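Local atomic coordinates of probable thiol peroxidase (Aquifex aeolicus, PDB entry 2YZH), a protein that probably reduces hydrogen peroxide and organic hydroperoxides to water and alcohols with electrons from thioredoxin, as a peroxiredoxin of the Tpx subfamily. Residues D[8-13]-D[153-158]; D[31-36]-D[110-115]; D[50-55]-D[137-142]; D[67-72]-D[158-163]. One frame throughout, in Å; residues are numbered along the deposited sequence.

Four contacts illustrate how a thioredoxin-fold peroxiredoxin is closed by residues far apart in sequence. Contact 3 lies in the mixed sheet, joining strands 49-54 and 135-139. Contact 2 binds strand 30-34 of the same sheet to the loop 110-115, its centre about 16 Å from that of contact 3. On one face of the sheet, contact 4 pairs helices 61-73 and 160-170; its centre is about 13 Å from that of contact 3, and Phe70 packs on Ile53. Contact 1 joins the N-terminal hairpin to the loop before helix 160-170, enclosing contacts 2 and 3 along the chain. Contacts 1 and 4 share Pro158 and are joined by a salt bridge from Glu157 to Lys69 of helix 61-73, which also carries the predicted peroxidatic Cys63.

Contact 1 (D[8-13]-D[153-158]); sequences NLKGNP and EITEEP
Glu153 inserts its carboxylate into the type I' turn of the hairpin formed by Leu9 to Asn12, and here the contact is tight. The bend of its chain at chi2 (62°) places CD beside Lys10 N. OE2 accepts from Lys10 N at 2.7 Å through its syn lone pair, while OE1 takes Gly11 N at 2.9 Å from the syn side, 28° out of the carboxylate plane. The anti lone pair of OE2 receives Thr155 N at 3.0 Å, so one oxygen grips both segments. Beside this, Ile154 N donates to Asn8 O (2.8 Å), closing a single bridge between the backbones. An alanine in place of Glu153 would probably leave the amides of Lys10 and Gly11 without their acceptor and the turn less firmly fixed.

Leu9 CB and buried Ile154 CD1, 3.9 Å apart, belong to the packed part as well. The solvent side is looser: there exposed Lys10 and Thr155 merely brush, CG to CG2, at 4.0 Å. Leu9 and Ile154 both also touch Leu128, and Arg134 bonds to Ile154 O. The contact thus joins the hairpin of strands 6-9 and 12-15 to the loop leading from strand 145-150 to helix 160-170.

Contact 2 (D[31-36]-D[110-115]); sequences VVVTKD and DFRYRD
Val31 has CG1 anti to its backbone N (chi1 -180°), and Tyr113 has CG anti to its carbonyl carbon (chi1 -61°). Val31 CG1 lies 3.8 Å from the ring atom CE2 of Tyr113. The carbonyl O of Val31 lies at the edge of the same ring, in its plane. Val31 N donates to Asp115 OD2 at 2.9 Å, reaching it on the anti side; this oxygen also forms a salt bridge with Lys118 of the third subunit. A water joins the two segments, donating to Val31 O and to the side-chain oxygen Asp110 OD1 and accepting from Tyr113 N. Farther along, Val33 CG2 sits over one face of the Arg112 guanidinium, 3.7 Å from NH1, and touches Phe111 CE2 at 4.0 Å. Arg112 is held by Glu39 and, across the interface, by Lys129 O of the second subunit. The loop after strand 106-109 thereby folds back against strand 30-34; strand 39-42 lies beside strand 30-34, and Pro90 at the start of helix 90-100 packs on Val33 and Phe111.

Contact 3 (D[50-55]-D[137-142]); sequences QVIITV and FIIDKE
Gln50 and Ile139 form an antiparallel hydrogen-bonded pair whose side chains rise from the same face of the sheet. Gln50 CB rests against Ile139 CB at 3.9 Å. Its CG, anti to the carbonyl carbon (chi1 -53°), is followed by an extended chain (chi2 179°) that runs out to the amide. At the tip, NE2 approaches Ile139 CG2 at 4.1 Å and donates to a water that also lies within bonding distance of Asp140 O, while OE1 accepts from Gly43 N. The buried amide is thus satisfied on both of its polar atoms.

Strands 49-54 and 135-139 are neighbours in the mixed sheet of the thioredoxin fold, running antiparallel with their short segments at 160°. Ile139 N bonds to Gln50 O at 2.7 Å, and Gln50 N returns a bond to Ile139 O. One pair along, Ile52 N bonds to Phe137 O and Phe137 N to Ile52 O, each at 2.9 Å. Ile52 CD1 reaches Ile139 CG1 at 4.3 Å on the face of Gln50, and the Phe137 ring stands edge-to-face with Tyr119. On the other face, Val51 CG2 lies 4.4 Å from Ile138 CG1, and both residues pack on Val167 of helix 160-170.

Contact 4 (D[67-72]-D[158-163]); sequences TKKFNE and PNYDEV
Two helices lying against the same sheet of the thioredoxin fold, 61-73 with the predicted peroxidatic Cys63 and the C-terminal 160-170, meet here through an aromatic pair. Tyr160 turns its edge toward the face of Phe70, a T-shaped contact with centroids 5.1 Å apart and planes at 61°; Tyr160 CD1 stands over the Phe70 ring, offset toward the rim. Phe70 CE2, next to Tyr160 CD1, also meets Pro158 CG at 4.1 Å, while Phe70 CE1 meets Val163 CG1 at 4.0 Å.

The Tyr160 ring is itself enclosed between aliphatic groups. Pro158 CG lies over one face. Over the opposite face, Lys69 CD makes a CH-pi contact 3.3 Å from the ring centroid. Lys69 has CG anti to the backbone N (chi1 -160°), which starts the chain toward the tyrosine. Both polar tips, Lys69 NZ and Tyr160 OH, are bound by Glu157 OE1. An alanine in place of Tyr160 would probably open a gap between Lys69, Phe70 and Pro158 and leave Glu157 without its hydroxyl partner.

Asn159 is at the N-cap position, right before helix 160-170; its OD1 accepts from Glu162 N at 2.9 Å, with the donor above the carbonyl plane.

Contact 1 (D[8-13]-D[153-158])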
loop_
_atom_site.group_PDB
_atom_site.type_symbol
_atom_site.label_atom_id
_atom_site.label_comp_id
_atom_site.label_asym_id
_atom_site.label_seq_id
_atom_site.Cartn_x
_atom_site.Cartn_y
_atom_site.Cartn_z
ATOM N N ASN D 8 -16.977 3.590 16.745
ATOM C CA ASN D 8 -17.218 5.022 16.802
ATOM C C ASN D 8 -15.923 5.753 17.129
ATOM O O ASN D 8 -15.062 5.224 17.837
ATOM C CB ASN D 8 -18.235 5.380 17.892
ATOM C CG ASN D 8 -19.624 4.875 17.593
ATOM O OD1 ASN D 8 -20.045 4.812 16.438
ATOM N ND2 ASN D 8 -20.362 4.535 18.643
ATOM N N LEU D 9 -15.780 6.956 16.588
ATOM C CA LEU D 9 -14.633 7.804 16.892
ATOM C C LEU D 9 -15.278 9.083 17.403
ATOM O O LEU D 9 -15.873 9.838 16.635
ATOM C CB LEU D 9 -13.784 8.111 15.656
ATOM C CG LEU D 9 -12.723 9.196 15.910
ATOM C CD1 LEU D 9 -11.857 8.812 17.115
ATOM C CD2 LEU D 9 -11.858 9.381 14.666
ATOM N N LYS D 10 -15.176 9.310 18.707
ATOM C CA LYS D 10 -15.786 10.481 19.325
ATOM C C LYS D 10 -17.287 10.520 19.028
ATOM O O LYS D 10 -17.843 11.567 18.703
ATOM C CB LYS D 10 -15.096 11.761 18.842
ATOM C CG LYS D 10 -13.624 11.826 19.251
ATOM C CD LYS D 10 -12.939 13.096 18.792
ATOM C CE LYS D 10 -11.486 13.109 19.236
ATOM N NZ LYS D 10 -10.762 14.319 18.762
ATOM N N GLY D 11 -17.933 9.362 19.131
ATOM C CA GLY D 11 -19.368 9.282 18.902
ATOM C C GLY D 11 -19.842 9.077 17.472
ATOM O O GLY D 11 -20.992 8.699 17.249
ATOM N N ASN D 12 -18.964 9.318 16.506
ATOM C CA ASN D 12 -19.310 9.177 15.095
ATOM C C ASN D 12 -18.861 7.834 14.530
ATOM O O ASN D 12 -17.713 7.439 14.686
ATOM C CB ASN D 12 -18.670 10.315 14.301
ATOM C CG ASN D 12 -19.140 11.679 14.769
ATOM O OD1 ASN D 12 -18.403 12.659 14.700
ATOM N ND2 ASN D 12 -20.376 11.745 15.239
ATOM N N PRO D 13 -19.777 7.115 13.867
ATOM C CA PRO D 13 -19.476 5.809 13.278
ATOM C C PRO D 13 -18.466 5.885 12.139
ATOM O O PRO D 13 -18.521 6.783 11.303
ATOM C CB PRO D 13 -20.839 5.329 12.779
ATOM C CG PRO D 13 -21.804 6.027 13.682
ATOM C CD PRO D 13 -21.217 7.409 13.758
ATOM N N GLU D 153 -15.728 2.240 20.926
ATOM C CA GLU D 153 -15.393 3.647 20.726
ATOM C C GLU D 153 -13.886 3.765 20.848
ATOM O O GLU D 153 -13.310 3.317 21.833
ATOM C CB GLU D 153 -16.080 4.515 21.791
ATOM C CG GLU D 153 -15.454 5.895 22.018
ATOM C CD GLU D 153 -15.491 6.793 20.791
ATOM O OE1 GLU D 153 -16.595 7.024 20.250
ATOM O OE2 GLU D 153 -14.416 7.282 20.376
ATOM N N ILE D 154 -13.251 4.368 19.849
ATOM C CA ILE D 154 -11.800 4.521 19.855
ATOM C C ILE D 154 -11.238 5.232 21.093
ATOM O O ILE D 154 -10.176 4.854 21.587
ATOM C CB ILE D 154 -11.323 5.251 18.582
ATOM C CG1 ILE D 154 -11.614 4.377 17.356
ATOM C CG2 ILE D 154 -9.826 5.541 18.666
ATOM C CD1 ILE D 154 -11.422 5.079 16.031
ATOM N N THR D 155 -11.939 6.239 21.611
ATOM C CA THR D 155 -11.436 6.954 22.789
ATOM C C THR D 155 -11.571 6.183 24.098
ATOM O O THR D 155 -11.024 6.601 25.115
ATOM C CB THR D 155 -12.135 8.322 23.003
ATOM O OG1 THR D 155 -13.530 8.116 23.248
ATOM C CG2 THR D 155 -11.946 9.221 21.792
ATOM N N GLU D 156 -12.295 5.068 24.084
ATOM C CA GLU D 156 -12.481 4.284 25.300
ATOM C C GLU D 156 -11.421 3.197 25.470
ATOM O O GLU D 156 -10.849 2.706 24.496
ATOM C CB GLU D 156 -13.888 3.660 25.312
ATOM C CG GLU D 156 -14.994 4.709 25.358
ATOM C CD GLU D 156 -16.401 4.145 25.229
ATOM O OE1 GLU D 156 -16.563 2.926 25.011
ATOM O OE2 GLU D 156 -17.357 4.940 25.341
ATOM N N GLU D 157 -11.160 2.834 26.723
ATOM C CA GLU D 157 -10.188 1.792 27.031
ATOM C C GLU D 157 -10.899 0.449 26.923
ATOM O O GLU D 157 -12.124 0.381 27.018
ATOM C CB GLU D 157 -9.630 1.989 28.445
ATOM C CG GLU D 157 -8.770 3.236 28.601
ATOM C CD GLU D 157 -8.342 3.474 30.040
ATOM O OE1 GLU D 157 -7.764 2.547 30.647
ATOM O OE2 GLU D 157 -8.584 4.585 30.560
ATOM N N PRO D 158 -10.147 -0.640 26.708
ATOM C CA PRO D 158 -10.789 -1.951 26.598
ATOM C C PRO D 158 -11.095 -2.540 27.970
ATOM O O PRO D 158 -10.778 -1.935 28.994
ATOM C CB PRO D 158 -9.747 -2.774 25.853
ATOM C CG PRO D 158 -8.474 -2.255 26.425
ATOM C CD PRO D 158 -8.698 -0.742 26.444
#

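Contact 2 (D[31-36]-D[110-115])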
loop_
_atom_site.group_PDB
_atom_site.type_symbol
_atom_site.label_atom_id
_atom_site.label_comp_id
_atom_site.label_asym_id
_atom_site.label_seq_id
_atom_site.Cartn_x
_atom_site.Cartn_y
_atom_site.Cartn_z
ATOM N N VAL D 31 3.701 -9.414 9.696
ATOM C CA VAL D 31 5.127 -9.151 9.794
ATOM C C VAL D 31 5.282 -7.721 10.288
ATOM O O VAL D 31 5.075 -6.768 9.533
ATOM C CB VAL D 31 5.808 -9.299 8.425
ATOM C CG1 VAL D 31 7.302 -9.027 8.562
ATOM C CG2 VAL D 31 5.562 -10.702 7.880
ATOM N N VAL D 32 5.633 -7.583 11.565
ATOM C CA VAL D 32 5.782 -6.274 12.182
ATOM C C VAL D 32 7.238 -5.960 12.535
ATOM O O VAL D 32 8.098 -6.847 12.539
ATOM C CB VAL D 32 4.876 -6.171 13.444
ATOM C CG1 VAL D 32 3.406 -6.202 13.026
ATOM C CG2 VAL D 32 5.163 -7.331 14.398
ATOM N N VAL D 33 7.508 -4.693 12.829
ATOM C CA VAL D 33 8.865 -4.252 13.136
ATOM C C VAL D 33 9.001 -3.789 14.585
ATOM O O VAL D 33 8.254 -2.910 15.029
ATOM C CB VAL D 33 9.279 -3.093 12.184
ATOM C CG1 VAL D 33 10.742 -2.716 12.412
ATOM C CG2 VAL D 33 9.068 -3.508 10.728
ATOM N N THR D 34 9.946 -4.380 15.318
ATOM C CA THR D 34 10.168 -4.013 16.720
ATOM C C THR D 34 11.046 -2.763 16.841
ATOM O O THR D 34 11.606 -2.296 15.851
ATOM C CB THR D 34 10.791 -5.184 17.522
ATOM O OG1 THR D 34 11.944 -5.683 16.840
ATOM C CG2 THR D 34 9.787 -6.313 17.673
ATOM N N LYS D 35 11.170 -2.229 18.051
ATOM C CA LYS D 35 11.936 -1.002 18.265
ATOM C C LYS D 35 13.404 -1.044 17.851
ATOM O O LYS D 35 14.031 -0.000 17.688
ATOM C CB LYS D 35 11.816 -0.553 19.727
ATOM C CG LYS D 35 12.310 -1.561 20.743
ATOM C CD LYS D 35 12.007 -1.089 22.159
ATOM C CE LYS D 35 12.514 -2.082 23.189
ATOM N NZ LYS D 35 13.986 -2.257 23.092
ATOM N N ASP D 36 13.953 -2.239 17.678
ATOM C CA ASP D 36 15.344 -2.371 17.257
ATOM C C ASP D 36 15.411 -2.552 15.739
ATOM O O ASP D 36 16.459 -2.885 15.184
ATOM C CB ASP D 36 15.997 -3.563 17.965
ATOM C CG ASP D 36 15.228 -4.856 17.770
ATOM O OD1 ASP D 36 14.159 -4.822 17.127
ATOM O OD2 ASP D 36 15.689 -5.908 18.263
ATOM N N ASP D 110 3.350 -1.777 12.491
ATOM C CA ASP D 110 2.805 -2.419 11.298
ATOM C C ASP D 110 2.911 -1.482 10.090
ATOM O O ASP D 110 2.251 -1.680 9.072
ATOM C CB ASP D 110 1.340 -2.799 11.556
ATOM C CG ASP D 110 0.770 -3.691 10.475
ATOM O OD1 ASP D 110 1.534 -4.508 9.918
ATOM O OD2 ASP D 110 -0.446 -3.590 10.200
ATOM N N PHE D 111 3.767 -0.471 10.199
ATOM C CA PHE D 111 3.924 0.502 9.125
ATOM C C PHE D 111 4.409 -0.070 7.801
ATOM O O PHE D 111 4.027 0.410 6.739
ATOM C CB PHE D 111 4.896 1.619 9.555
ATOM C CG PHE D 111 6.341 1.359 9.176
ATOM C CD1 PHE D 111 6.858 1.844 7.975
ATOM C CD2 PHE D 111 7.168 0.603 10.005
ATOM C CE1 PHE D 111 8.180 1.583 7.601
ATOM C CE2 PHE D 111 8.495 0.334 9.642
ATOM C CZ PHE D 111 9.002 0.825 8.439
ATOM N N ARG D 112 5.240 -1.103 7.860
ATOM C CA ARG D 112 5.820 -1.630 6.638
ATOM C C ARG D 112 4.906 -2.381 5.689
ATOM O O ARG D 112 4.939 -2.133 4.485
ATOM C CB ARG D 112 7.044 -2.485 6.986
ATOM C CG ARG D 112 7.835 -2.979 5.787
ATOM C CD ARG D 112 9.192 -3.504 6.244
ATOM N NE ARG D 112 10.106 -2.405 6.554
ATOM C CZ ARG D 112 11.175 -2.521 7.336
ATOM N NH1 ARG D 112 11.466 -3.690 7.898
ATOM N NH2 ARG D 112 11.961 -1.473 7.550
ATOM N N TYR D 113 4.077 -3.271 6.221
ATOM C CA TYR D 113 3.197 -4.066 5.377
ATOM C C TYR D 113 1.717 -3.888 5.693
ATOM O O TYR D 113 0.858 -4.330 4.930
ATOM C CB TYR D 113 3.567 -5.538 5.519
ATOM C CG TYR D 113 4.983 -5.852 5.097
ATOM C CD1 TYR D 113 5.371 -5.753 3.759
ATOM C CD2 TYR D 113 5.931 -6.271 6.030
ATOM C CE1 TYR D 113 6.678 -6.072 3.360
ATOM C CE2 TYR D 113 7.231 -6.588 5.643
ATOM C CZ TYR D 113 7.595 -6.488 4.312
ATOM O OH TYR D 113 8.880 -6.809 3.935
ATOM N N ARG D 114 1.433 -3.240 6.817
ATOM C CA ARG D 114 0.060 -3.015 7.255
ATOM C C ARG D 114 -0.706 -4.329 7.205
ATOM O O ARG D 114 -1.833 -4.400 6.701
ATOM C CB ARG D 114 -0.633 -1.963 6.380
ATOM C CG ARG D 114 -1.888 -1.383 7.030
ATOM C CD ARG D 114 -2.431 -0.173 6.269
ATOM N NE ARG D 114 -3.001 -0.543 4.975
ATOM C CZ ARG D 114 -3.540 0.327 4.124
ATOM N NH1 ARG D 114 -3.575 1.618 4.432
ATOM N NH2 ARG D 114 -4.054 -0.092 2.975
ATOM N N ASP D 115 -0.087 -5.377 7.740
ATOM C CA ASP D 115 -0.708 -6.695 7.753
ATOM C C ASP D 115 -1.918 -6.779 8.671
ATOM O O ASP D 115 -2.748 -7.665 8.506
ATOM C CB ASP D 115 0.302 -7.771 8.172
ATOM C CG ASP D 115 1.180 -8.225 7.017
ATOM O OD1 ASP D 115 0.655 -8.341 5.889
ATOM O OD2 ASP D 115 2.380 -8.483 7.238
HETATM O O HOH W 1 4.002 -4.361 8.858
#

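Contact 3 (D[50-55]-D[137-142])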
loop_
_atom_site.group_PDB
_atom_site.type_symbol
_atom_site.label_atom_id
_atom_site.label_comp_id
_atom_site.label_asym_id
_atom_site.label_seq_id
_atom_site.Cartn_x
_atom_site.Cartn_y
_atom_site.Cartn_z
ATOM N N GLN D 50 -0.810 -16.384 22.153
ATOM C CA GLN D 50 -0.481 -15.042 21.705
ATOM C C GLN D 50 -1.583 -14.041 21.993
ATOM O O GLN D 50 -2.762 -14.333 21.820
ATOM C CB GLN D 50 -0.220 -15.031 20.197
ATOM C CG GLN D 50 0.803 -16.018 19.702
ATOM C CD GLN D 50 0.969 -15.930 18.197
ATOM O OE1 GLN D 50 1.371 -14.892 17.672
ATOM N NE2 GLN D 50 0.650 -17.012 17.495
ATOM N N VAL D 51 -1.183 -12.856 22.432
ATOM C CA VAL D 51 -2.121 -11.781 22.709
ATOM C C VAL D 51 -1.681 -10.603 21.849
ATOM O O VAL D 51 -0.599 -10.055 22.043
ATOM C CB VAL D 51 -2.098 -11.361 24.194
ATOM C CG1 VAL D 51 -3.087 -10.218 24.429
ATOM C CG2 VAL D 51 -2.446 -12.554 25.074
ATOM N N ILE D 52 -2.520 -10.237 20.887
ATOM C CA ILE D 52 -2.229 -9.135 19.983
ATOM C C ILE D 52 -3.174 -7.991 20.323
ATOM O O ILE D 52 -4.390 -8.124 20.218
ATOM C CB ILE D 52 -2.431 -9.572 18.523
ATOM C CG1 ILE D 52 -1.518 -10.762 18.217
ATOM C CG2 ILE D 52 -2.141 -8.415 17.580
ATOM C CD1 ILE D 52 -1.750 -11.384 16.853
ATOM N N ILE D 53 -2.596 -6.869 20.731
ATOM C CA ILE D 53 -3.358 -5.696 21.126
ATOM C C ILE D 53 -3.121 -4.575 20.123
ATOM O O ILE D 53 -1.997 -4.107 19.971
ATOM C CB ILE D 53 -2.902 -5.229 22.531
ATOM C CG1 ILE D 53 -3.081 -6.381 23.528
ATOM C CG2 ILE D 53 -3.673 -3.981 22.953
ATOM C CD1 ILE D 53 -2.379 -6.182 24.862
ATOM N N THR D 54 -4.167 -4.146 19.428
ATOM C CA THR D 54 -3.987 -3.071 18.464
ATOM C C THR D 54 -4.449 -1.741 19.033
ATOM O O THR D 54 -5.434 -1.672 19.770
ATOM C CB THR D 54 -4.739 -3.353 17.142
ATOM O OG1 THR D 54 -6.142 -3.510 17.401
ATOM C CG2 THR D 54 -4.191 -4.627 16.486
ATOM N N VAL D 55 -3.704 -0.691 18.718
ATOM C CA VAL D 55 -4.037 0.648 19.174
ATOM C C VAL D 55 -3.746 1.662 18.073
ATOM O O VAL D 55 -2.911 1.434 17.196
ATOM C CB VAL D 55 -3.233 1.057 20.454
ATOM C CG1 VAL D 55 -3.462 0.042 21.568
ATOM C CG2 VAL D 55 -1.742 1.178 20.136
ATOM N N PHE D 137 -6.881 -9.518 20.482
ATOM C CA PHE D 137 -7.049 -10.851 19.934
ATOM C C PHE D 137 -6.210 -11.788 20.774
ATOM O O PHE D 137 -5.132 -11.418 21.222
ATOM C CB PHE D 137 -6.527 -10.919 18.493
ATOM C CG PHE D 137 -7.241 -10.009 17.548
ATOM C CD1 PHE D 137 -8.443 -10.393 16.970
ATOM C CD2 PHE D 137 -6.733 -8.742 17.272
ATOM C CE1 PHE D 137 -9.141 -9.524 16.129
ATOM C CE2 PHE D 137 -7.421 -7.870 16.437
ATOM C CZ PHE D 137 -8.628 -8.265 15.865
ATOM N N ILE D 138 -6.715 -12.991 21.001
ATOM C CA ILE D 138 -5.951 -13.989 21.729
ATOM C C ILE D 138 -5.929 -15.190 20.803
ATOM O O ILE D 138 -6.977 -15.670 20.369
ATOM C CB ILE D 138 -6.595 -14.362 23.072
ATOM C CG1 ILE D 138 -6.662 -13.126 23.972
ATOM C CG2 ILE D 138 -5.759 -15.433 23.759
ATOM C CD1 ILE D 138 -7.339 -13.381 25.310
ATOM N N ILE D 139 -4.726 -15.646 20.478
ATOM C CA ILE D 139 -4.539 -16.771 19.574
ATOM C C ILE D 139 -4.067 -17.991 20.356
ATOM O O ILE D 139 -3.139 -17.887 21.160
ATOM C CB ILE D 139 -3.475 -16.426 18.501
ATOM C CG1 ILE D 139 -3.765 -15.040 17.906
ATOM C CG2 ILE D 139 -3.441 -17.499 17.429
ATOM C CD1 ILE D 139 -5.184 -14.847 17.391
ATOM N N ASP D 140 -4.696 -19.142 20.127
ATOM C CA ASP D 140 -4.291 -20.356 20.833
ATOM C C ASP D 140 -3.084 -21.003 20.163
ATOM O O ASP D 140 -2.639 -20.561 19.099
ATOM C CB ASP D 140 -5.450 -21.362 20.927
ATOM C CG ASP D 140 -5.951 -21.828 19.567
ATOM O OD1 ASP D 140 -5.148 -21.915 18.613
ATOM O OD2 ASP D 140 -7.158 -22.135 19.460
ATOM N N LYS D 141 -2.546 -22.045 20.791
ATOM C CA LYS D 141 -1.384 -22.735 20.251
ATOM C C LYS D 141 -1.624 -23.350 18.878
ATOM O O LYS D 141 -0.671 -23.666 18.165
ATOM C CB LYS D 141 -0.920 -23.835 21.210
ATOM C CG LYS D 141 -0.315 -23.341 22.507
ATOM C CD LYS D 141 0.194 -24.523 23.325
ATOM C CE LYS D 141 0.918 -24.074 24.576
ATOM N NZ LYS D 141 1.373 -25.250 25.374
ATOM N N GLU D 142 -2.889 -23.536 18.512
ATOM C CA GLU D 142 -3.222 -24.123 17.217
ATOM C C GLU D 142 -3.249 -23.074 16.109
ATOM O O GLU D 142 -3.469 -23.398 14.944
ATOM C CB GLU D 142 -4.584 -24.825 17.276
ATOM C CG GLU D 142 -4.633 -26.062 18.166
ATOM C CD GLU D 142 -4.405 -25.744 19.632
ATOM O OE1 GLU D 142 -5.090 -24.844 20.163
ATOM O OE2 GLU D 142 -3.543 -26.401 20.255
HETATM O O HOH W 2 -0.077 -19.359 18.944
#

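Contact 4 (D[67-72]-D[158-163])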
loop_
_atom_site.group_PDB
_atom_site.type_symbol
_atom_site.label_atom_id
_atom_site.label_comp_id
_atom_site.label_asym_id
_atom_site.label_seq_id
_atom_site.Cartn_x
_atom_site.Cartn_y
_atom_site.Cartn_z
ATOM N N THR D 67 -1.542 0.490 27.262
ATOM C CA THR D 67 -0.294 -0.264 27.195
ATOM C C THR D 67 0.368 -0.438 28.563
ATOM O O THR D 67 0.888 -1.514 28.873
ATOM C CB THR D 67 0.700 0.407 26.232
ATOM O OG1 THR D 67 0.077 0.572 24.953
ATOM C CG2 THR D 67 1.952 -0.457 26.070
ATOM N N LYS D 68 0.358 0.608 29.382
ATOM C CA LYS D 68 0.951 0.504 30.712
ATOM C C LYS D 68 0.165 -0.487 31.558
ATOM O O LYS D 68 0.744 -1.275 32.304
ATOM C CB LYS D 68 0.966 1.863 31.422
ATOM C CG LYS D 68 1.978 2.846 30.871
ATOM C CD LYS D 68 3.371 2.225 30.797
ATOM C CE LYS D 68 3.961 1.904 32.168
ATOM N NZ LYS D 68 4.519 3.112 32.850
ATOM N N LYS D 69 -1.158 -0.451 31.427
ATOM C CA LYS D 69 -2.029 -1.332 32.192
ATOM C C LYS D 69 -1.825 -2.797 31.808
ATOM O O LYS D 69 -1.793 -3.673 32.673
ATOM C CB LYS D 69 -3.493 -0.917 31.996
ATOM C CG LYS D 69 -4.432 -1.432 33.083
ATOM C CD LYS D 69 -5.768 -0.685 33.086
ATOM C CE LYS D 69 -5.583 0.814 33.325
ATOM N NZ LYS D 69 -6.876 1.569 33.318
ATOM N N PHE D 70 -1.684 -3.071 30.515
ATOM C CA PHE D 70 -1.459 -4.446 30.080
ATOM C C PHE D 70 -0.066 -4.909 30.492
ATOM O O PHE D 70 0.134 -6.075 30.819
ATOM C CB PHE D 70 -1.630 -4.575 28.564
ATOM C CG PHE D 70 -3.030 -4.932 28.145
ATOM C CD1 PHE D 70 -3.615 -6.117 28.583
ATOM C CD2 PHE D 70 -3.766 -4.085 27.325
ATOM C CE1 PHE D 70 -4.914 -6.454 28.211
ATOM C CE2 PHE D 70 -5.064 -4.413 26.947
ATOM C CZ PHE D 70 -5.640 -5.600 27.392
ATOM N N ASN D 71 0.896 -3.992 30.478
ATOM C CA ASN D 71 2.260 -4.326 30.873
ATOM C C ASN D 71 2.259 -4.771 32.336
ATOM O O ASN D 71 2.968 -5.706 32.719
ATOM C CB ASN D 71 3.176 -3.111 30.698
ATOM C CG ASN D 71 4.634 -3.433 30.990
ATOM O OD1 ASN D 71 5.257 -4.235 30.290
ATOM N ND2 ASN D 71 5.182 -2.812 32.034
ATOM N N GLU D 72 1.444 -4.103 33.146
ATOM C CA GLU D 72 1.328 -4.411 34.569
ATOM C C GLU D 72 0.695 -5.768 34.858
ATOM O O GLU D 72 1.280 -6.598 35.554
ATOM C CB GLU D 72 0.495 -3.340 35.272
ATOM C CG GLU D 72 1.181 -2.006 35.453
ATOM C CD GLU D 72 0.225 -0.938 35.945
ATOM O OE1 GLU D 72 -0.536 -1.214 36.900
ATOM O OE2 GLU D 72 0.236 0.179 35.383
ATOM N N PRO D 158 -10.147 -0.640 26.708
ATOM C CA PRO D 158 -10.789 -1.951 26.598
ATOM C C PRO D 158 -11.095 -2.540 27.970
ATOM O O PRO D 158 -10.778 -1.935 28.994
ATOM C CB PRO D 158 -9.747 -2.774 25.853
ATOM C CG PRO D 158 -8.474 -2.255 26.425
ATOM C CD PRO D 158 -8.698 -0.742 26.444
ATOM N N ASN D 159 -11.724 -3.711 27.974
ATOM C CA ASN D 159 -12.032 -4.422 29.207
ATOM C C ASN D 159 -10.791 -5.278 29.460
ATOM O O ASN D 159 -10.579 -6.288 28.792
ATOM C CB ASN D 159 -13.249 -5.326 29.018
ATOM C CG ASN D 159 -13.634 -6.063 30.287
ATOM O OD1 ASN D 159 -12.778 -6.594 30.997
ATOM N ND2 ASN D 159 -14.930 -6.110 30.573
ATOM N N TYR D 160 -9.974 -4.862 30.420
ATOM C CA TYR D 160 -8.736 -5.565 30.740
ATOM C C TYR D 160 -8.915 -6.937 31.391
ATOM O O TYR D 160 -8.347 -7.927 30.933
ATOM C CB TYR D 160 -7.876 -4.677 31.638
ATOM C CG TYR D 160 -7.537 -3.338 31.023
ATOM C CD1 TYR D 160 -6.472 -3.205 30.125
ATOM C CD2 TYR D 160 -8.278 -2.199 31.336
ATOM C CE1 TYR D 160 -6.153 -1.968 29.561
ATOM C CE2 TYR D 160 -7.970 -0.958 30.776
ATOM C CZ TYR D 160 -6.905 -0.850 29.892
ATOM O OH TYR D 160 -6.581 0.377 29.365
ATOM N N ASP D 161 -9.703 -6.996 32.460
ATOM C CA ASP D 161 -9.929 -8.246 33.179
ATOM C C ASP D 161 -10.377 -9.393 32.283
ATOM O O ASP D 161 -9.896 -10.517 32.421
ATOM C CB ASP D 161 -10.967 -8.037 34.285
ATOM C CG ASP D 161 -10.533 -7.000 35.298
ATOM O OD1 ASP D 161 -9.407 -7.127 35.830
ATOM O OD2 ASP D 161 -11.317 -6.062 35.563
ATOM N N GLU D 162 -11.301 -9.107 31.373
ATOM C CA GLU D 162 -11.822 -10.123 30.465
ATOM C C GLU D 162 -10.695 -10.806 29.696
ATOM O O GLU D 162 -10.696 -12.023 29.518
ATOM C CB GLU D 162 -12.818 -9.488 29.488
ATOM C CG GLU D 162 -13.518 -10.480 28.576
ATOM C CD GLU D 162 -14.593 -9.831 27.725
ATOM O OE1 GLU D 162 -15.564 -9.288 28.299
ATOM O OE2 GLU D 162 -14.469 -9.859 26.483
ATOM N N VAL D 163 -9.732 -10.014 29.244
ATOM C CA VAL D 163 -8.598 -10.546 28.503
ATOM C C VAL D 163 -7.766 -11.453 29.412
ATOM O O VAL D 163 -7.522 -12.618 29.092
ATOM C CB VAL D 163 -7.707 -9.402 27.970
ATOM C CG1 VAL D 163 -6.513 -9.972 27.245
ATOM C CG2 VAL D 163 -8.515 -8.501 27.038
#